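Local coordinates for malate Synthase (Haloferax volcanii, PDB 3OYZ), which catalyses the Claisen condensation of acetyl-CoA with glyoxylate and the hydrolysis of the malyl-CoA intermediate to malate, using magnesium, in the glyoxylate cycle, at residues A[95-98]-A[99-102]; A[125-128]-A[129-132]. All blocks are in the same frame, centred on the assembly; numbering follows the deposited sequence.

Interaction 1: residues A[95-98]-A[99-102]; sequences RYQG and FQHM
Gln-100 lies against the ring of Tyr-96 one helical turn before it. Its CB sits equally near the carbonyl oxygens of Tyr-96 and Gln-97. Its CG packs 3.1 Å from Tyr-96 O and also sends a CH-pi contact over the ring face, 3.9 Å from the centroid. With chi1 at -50° setting CG beside the backbone N and the chain extended from there, the amide is carried out over the tyrosine: CD rests 3.6 Å above the ring plane, offset toward the rim, and the two planes are only 10° apart, a stacked arrangement. OE1 comes over the CD2 side of the same face, 3.5 Å from Tyr-96 CD2, while NE2 lies near CE2 and CZ. From another direction Phe-99 turns the edge of its ring to Tyr-96 CD1 and continues to helix 127-143, where its ring stacks with Phe-136.

A second amide-on-ring pair follows one residue on. Gln-97, bent at its second torsion, brings NE2 3.2 Å above the plane of the His-101 imidazole, over its centre, with the planes 16° apart. His-101 NE2 makes a weak hydrogen bond to Asp-60 of helix 59-73, so the ring has one neighbour over a face and a weak polar partner at NE2. With His-101 replaced by alanine, the Gln-97 amide would probably lose the surface it lies on, and Asp-60 this weak bond. Beneath the side chains run i to i+4 hydrogen bonds, among them Gln-100 N to Tyr-96 O at 2.8 Å and His-101 N to Gln-97 O at 3.0 Å. The i+4 backbone bonds, with side chains meeting at i+3 and i+4, are those of an alpha-helix, here helix 92-105 on the outside of the TIM barrel, wedged between helices 59-73 and 127-143.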
loop_
_atom_site.group_PDB
_atom_site.type_symbol
_atom_site.label_atom_id
_atom_site.label_comp_id
_atom_site.label_asym_id
_atom_site.label_seq_id
_atom_site.Cartn_x
_atom_site.Cartn_y
_atom_site.Cartn_z
ATOM N N ARG A 95 19.420 -23.624 -5.089
ATOM C CA ARG A 95 18.199 -24.285 -5.564
ATOM C C ARG A 95 18.451 -25.784 -5.641
ATOM O O ARG A 95 17.592 -26.613 -5.363
ATOM C CB ARG A 95 17.873 -23.760 -7.012
ATOM C CG ARG A 95 17.400 -22.280 -6.841
ATOM C CD ARG A 95 16.710 -21.745 -8.121
ATOM N NE ARG A 95 17.620 -21.602 -9.251
ATOM C CZ ARG A 95 18.319 -20.520 -9.589
ATOM N NH1 ARG A 95 18.371 -19.443 -8.796
ATOM N NH2 ARG A 95 18.998 -20.534 -10.740
ATOM N N TYR A 96 19.585 -26.144 -6.230
ATOM C CA TYR A 96 19.874 -27.574 -6.446
ATOM C C TYR A 96 19.982 -28.304 -5.095
ATOM O O TYR A 96 19.432 -29.362 -4.931
ATOM C CB TYR A 96 21.146 -27.739 -7.305
ATOM C CG TYR A 96 21.478 -29.179 -7.662
ATOM C CD1 TYR A 96 20.500 -30.047 -8.136
ATOM C CD2 TYR A 96 22.766 -29.681 -7.515
ATOM C CE1 TYR A 96 20.756 -31.352 -8.496
ATOM C CE2 TYR A 96 23.031 -31.040 -7.820
ATOM C CZ TYR A 96 22.038 -31.848 -8.340
ATOM O OH TYR A 96 22.188 -33.191 -8.677
ATOM N N GLN A 97 20.637 -27.688 -4.130
ATOM C CA GLN A 97 20.758 -28.251 -2.778
ATOM C C GLN A 97 19.378 -28.478 -2.156
ATOM O O GLN A 97 19.105 -29.571 -1.627
ATOM C CB GLN A 97 21.705 -27.347 -1.998
ATOM C CG GLN A 97 21.856 -27.821 -0.521
ATOM C CD GLN A 97 22.596 -29.158 -0.436
ATOM O OE1 GLN A 97 23.814 -29.122 -0.277
ATOM N NE2 GLN A 97 21.906 -30.309 -0.610
ATOM N N GLY A 98 18.424 -27.552 -2.351
ATOM C CA GLY A 98 17.123 -27.704 -1.696
ATOM C C GLY A 98 16.363 -28.774 -2.411
ATOM O O GLY A 98 15.722 -29.603 -1.784
ATOM N N PHE A 99 16.507 -28.839 -3.732
ATOM C CA PHE A 99 15.898 -29.958 -4.386
ATOM C C PHE A 99 16.529 -31.315 -3.928
ATOM O O PHE A 99 15.796 -32.271 -3.760
ATOM C CB PHE A 99 16.237 -29.816 -5.868
ATOM C CG PHE A 99 15.859 -31.014 -6.706
ATOM C CD1 PHE A 99 14.585 -31.522 -6.688
ATOM C CD2 PHE A 99 16.812 -31.607 -7.517
ATOM C CE1 PHE A 99 14.207 -32.631 -7.468
ATOM C CE2 PHE A 99 16.478 -32.706 -8.318
ATOM C CZ PHE A 99 15.164 -33.213 -8.307
ATOM N N GLN A 100 17.852 -31.448 -3.885
ATOM C CA GLN A 100 18.387 -32.768 -3.463
ATOM C C GLN A 100 17.920 -33.196 -2.074
ATOM O O GLN A 100 17.529 -34.342 -1.879
ATOM C CB GLN A 100 19.909 -32.782 -3.452
ATOM C CG GLN A 100 20.566 -32.254 -4.710
ATOM C CD GLN A 100 22.097 -32.127 -4.545
ATOM O OE1 GLN A 100 22.626 -31.042 -4.281
ATOM N NE2 GLN A 100 22.813 -33.241 -4.719
ATOM N N HIS A 101 17.885 -32.245 -1.146
ATOM C CA HIS A 101 17.316 -32.515 0.189
ATOM C C HIS A 101 15.873 -32.928 0.107
ATOM O O HIS A 101 15.539 -33.864 0.842
ATOM C CB HIS A 101 17.600 -31.421 1.240
ATOM C CG HIS A 101 19.033 -31.387 1.701
ATOM N ND1 HIS A 101 19.660 -30.264 2.204
ATOM C CD2 HIS A 101 19.975 -32.366 1.713
ATOM C CE1 HIS A 101 20.914 -30.546 2.532
ATOM N NE2 HIS A 101 21.113 -31.819 2.255
ATOM N N MET A 102 15.011 -32.360 -0.765
ATOM C CA MET A 102 13.617 -32.756 -0.734
ATOM C C MET A 102 13.501 -34.139 -1.288
ATOM O O MET A 102 12.578 -34.917 -0.937
ATOM C CB MET A 102 12.682 -31.934 -1.694
ATOM C CG MET A 102 12.513 -30.494 -1.324
ATOM S SD MET A 102 11.310 -29.506 -2.322
ATOM C CE MET A 102 10.231 -30.768 -2.863
#

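Interaction 2: residues A[125-128]-A[129-132]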
loop_
_atom_site.group_PDB
_atom_site.type_symbol
_atom_site.label_atom_id
_atom_site.label_comp_id
_atom_site.label_asym_id
_atom_site.label_seq_id
_atom_site.Cartn_x
_atom_site.Cartn_y
_atom_site.Cartn_z
ATOM N N GLY A 125 11.775 -15.358 -6.120
ATOM C CA GLY A 125 11.866 -14.064 -6.818
ATOM C C GLY A 125 10.582 -13.860 -7.603
ATOM O O GLY A 125 9.505 -14.022 -7.013
ATOM N N GLY A 126 10.690 -13.562 -8.909
ATOM C CA GLY A 126 9.491 -13.412 -9.772
ATOM C C GLY A 126 8.834 -14.737 -10.073
ATOM O O GLY A 126 9.364 -15.818 -9.703
ATOM N N ILE A 127 7.687 -14.689 -10.751
ATOM C CA ILE A 127 6.927 -15.923 -10.926
ATOM C C ILE A 127 7.711 -17.000 -11.692
ATOM O O ILE A 127 7.524 -18.201 -11.453
ATOM C CB ILE A 127 5.565 -15.565 -11.585
ATOM C CG1 ILE A 127 4.631 -16.788 -11.453
ATOM C CG2 ILE A 127 5.782 -15.183 -13.102
ATOM C CD1 ILE A 127 4.127 -16.822 -9.957
ATOM N N ASP A 128 8.683 -16.633 -12.538
ATOM C CA ASP A 128 9.382 -17.695 -13.255
ATOM C C ASP A 128 10.326 -18.468 -12.284
ATOM O O ASP A 128 10.498 -19.663 -12.484
ATOM C CB ASP A 128 10.192 -17.143 -14.455
ATOM C CG ASP A 128 9.248 -16.894 -15.649
ATOM O OD1 ASP A 128 8.016 -17.196 -15.590
ATOM O OD2 ASP A 128 9.703 -16.462 -16.695
ATOM N N ASP A 129 10.814 -17.823 -11.234
ATOM C CA ASP A 129 11.583 -18.553 -10.166
ATOM C C ASP A 129 10.621 -19.462 -9.370
ATOM O O ASP A 129 10.988 -20.589 -8.976
ATOM C CB ASP A 129 12.175 -17.573 -9.148
ATOM C CG ASP A 129 13.044 -18.280 -8.056
ATOM O OD1 ASP A 129 13.984 -19.040 -8.440
ATOM O OD2 ASP A 129 12.678 -18.160 -6.857
ATOM N N TRP A 130 9.389 -19.026 -9.097
ATOM C CA TRP A 130 8.426 -19.960 -8.467
ATOM C C TRP A 130 8.128 -21.165 -9.333
ATOM O O TRP A 130 7.926 -22.281 -8.819
ATOM C CB TRP A 130 7.040 -19.324 -8.110
ATOM C CG TRP A 130 7.077 -18.084 -7.242
ATOM C CD1 TRP A 130 8.033 -17.110 -7.165
ATOM C CD2 TRP A 130 5.972 -17.616 -6.450
ATOM N NE1 TRP A 130 7.615 -16.084 -6.356
ATOM C CE2 TRP A 130 6.327 -16.343 -5.942
ATOM C CE3 TRP A 130 4.699 -18.141 -6.192
ATOM C CZ2 TRP A 130 5.490 -15.593 -5.095
ATOM C CZ3 TRP A 130 3.823 -17.370 -5.359
ATOM C CH2 TRP A 130 4.250 -16.136 -4.804
ATOM N N LYS A 131 8.119 -21.016 -10.656
ATOM C CA LYS A 131 7.835 -22.156 -11.523
ATOM C C LYS A 131 9.072 -23.080 -11.378
ATOM O O LYS A 131 8.953 -24.272 -11.606
ATOM C CB LYS A 131 7.768 -21.672 -12.983
ATOM C CG LYS A 131 6.451 -20.845 -13.161
ATOM C CD LYS A 131 6.339 -20.288 -14.626
ATOM C CE LYS A 131 5.082 -19.356 -14.711
ATOM N NZ LYS A 131 5.316 -18.555 -15.968
ATOM N N LYS A 132 10.269 -22.556 -11.175
ATOM C CA LYS A 132 11.450 -23.521 -11.059
ATOM C C LYS A 132 11.267 -24.409 -9.799
ATOM O O LYS A 132 11.548 -25.593 -9.855
ATOM C CB LYS A 132 12.738 -22.727 -10.823
ATOM C CG LYS A 132 13.150 -21.954 -12.105
ATOM C CD LYS A 132 14.302 -20.999 -11.796
ATOM C CE LYS A 132 14.625 -20.222 -13.105
ATOM N NZ LYS A 132 15.753 -19.243 -12.855
#
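Trp-130 reaches back over the start of its own helix and gives its NE1 hydrogen to Gly-125 O, 2.9 Å away; the donor stands above the carbonyl plane. Ile-127 covers one indole face: its CD1 lies toward the rim, 4.0 Å from Trp-130 CE3, the two side chains crossing at about a right angle. Alongside, Asp-129 turns its carboxylate back to the glycines, because chi1 of -177° sets CG opposite the backbone N. Its OD2 takes the Gly-125 N-H on the anti side, well out of the carboxylate plane, at 3.0 Å and is shared with Trp-87 NE1, so two donors grip one buried oxygen. Gly-126 is the N-cap of helix 127-143, which joins strands 118-121 and 152-157 in a beta-alpha-beta unit of the TIM barrel; Gly-126 O accepts Trp-130 N at 3.3 Å and, weakly, Asp-129 N.

Looser contacts lie toward solvent, where Asp-128 and Lys-132 are exposed. Asp-128 and Lys-131 run side by side, and NZ of Lys-131 meets Asp-128 OD1 in a 3.0 Å salt bridge, nearly along the C-O axis. Glu-172 of helix 169-174 shares that ammonium. Elsewhere, the extended Lys-132 passes its CG 3.5 Å from Asp-128 O.

Interactions 1 and 2 lie on consecutive helices of the barrel, 92-105 and 127-143, with centres about 16 Å apart. They meet through Arg-95, whose CD packs 3.9 Å from Asp-129 OD1. Arg-95 NH2 comes within 4.1 Å of Lys-132 NZ, a close pair of like charges, while Arg-95 NH1 is bonded to His-88 O. Neither interaction includes a residue that binds magnesium or pyruvate, but both are near that site. From interaction 1, Gly-98 is about 9 Å from the side chain of Arg-84, which binds glyoxylate; from interaction 2, Gly-125 is about 8 Å from that of the magnesium ligand Glu-158 and about 13 Å from the magnesium ion itself.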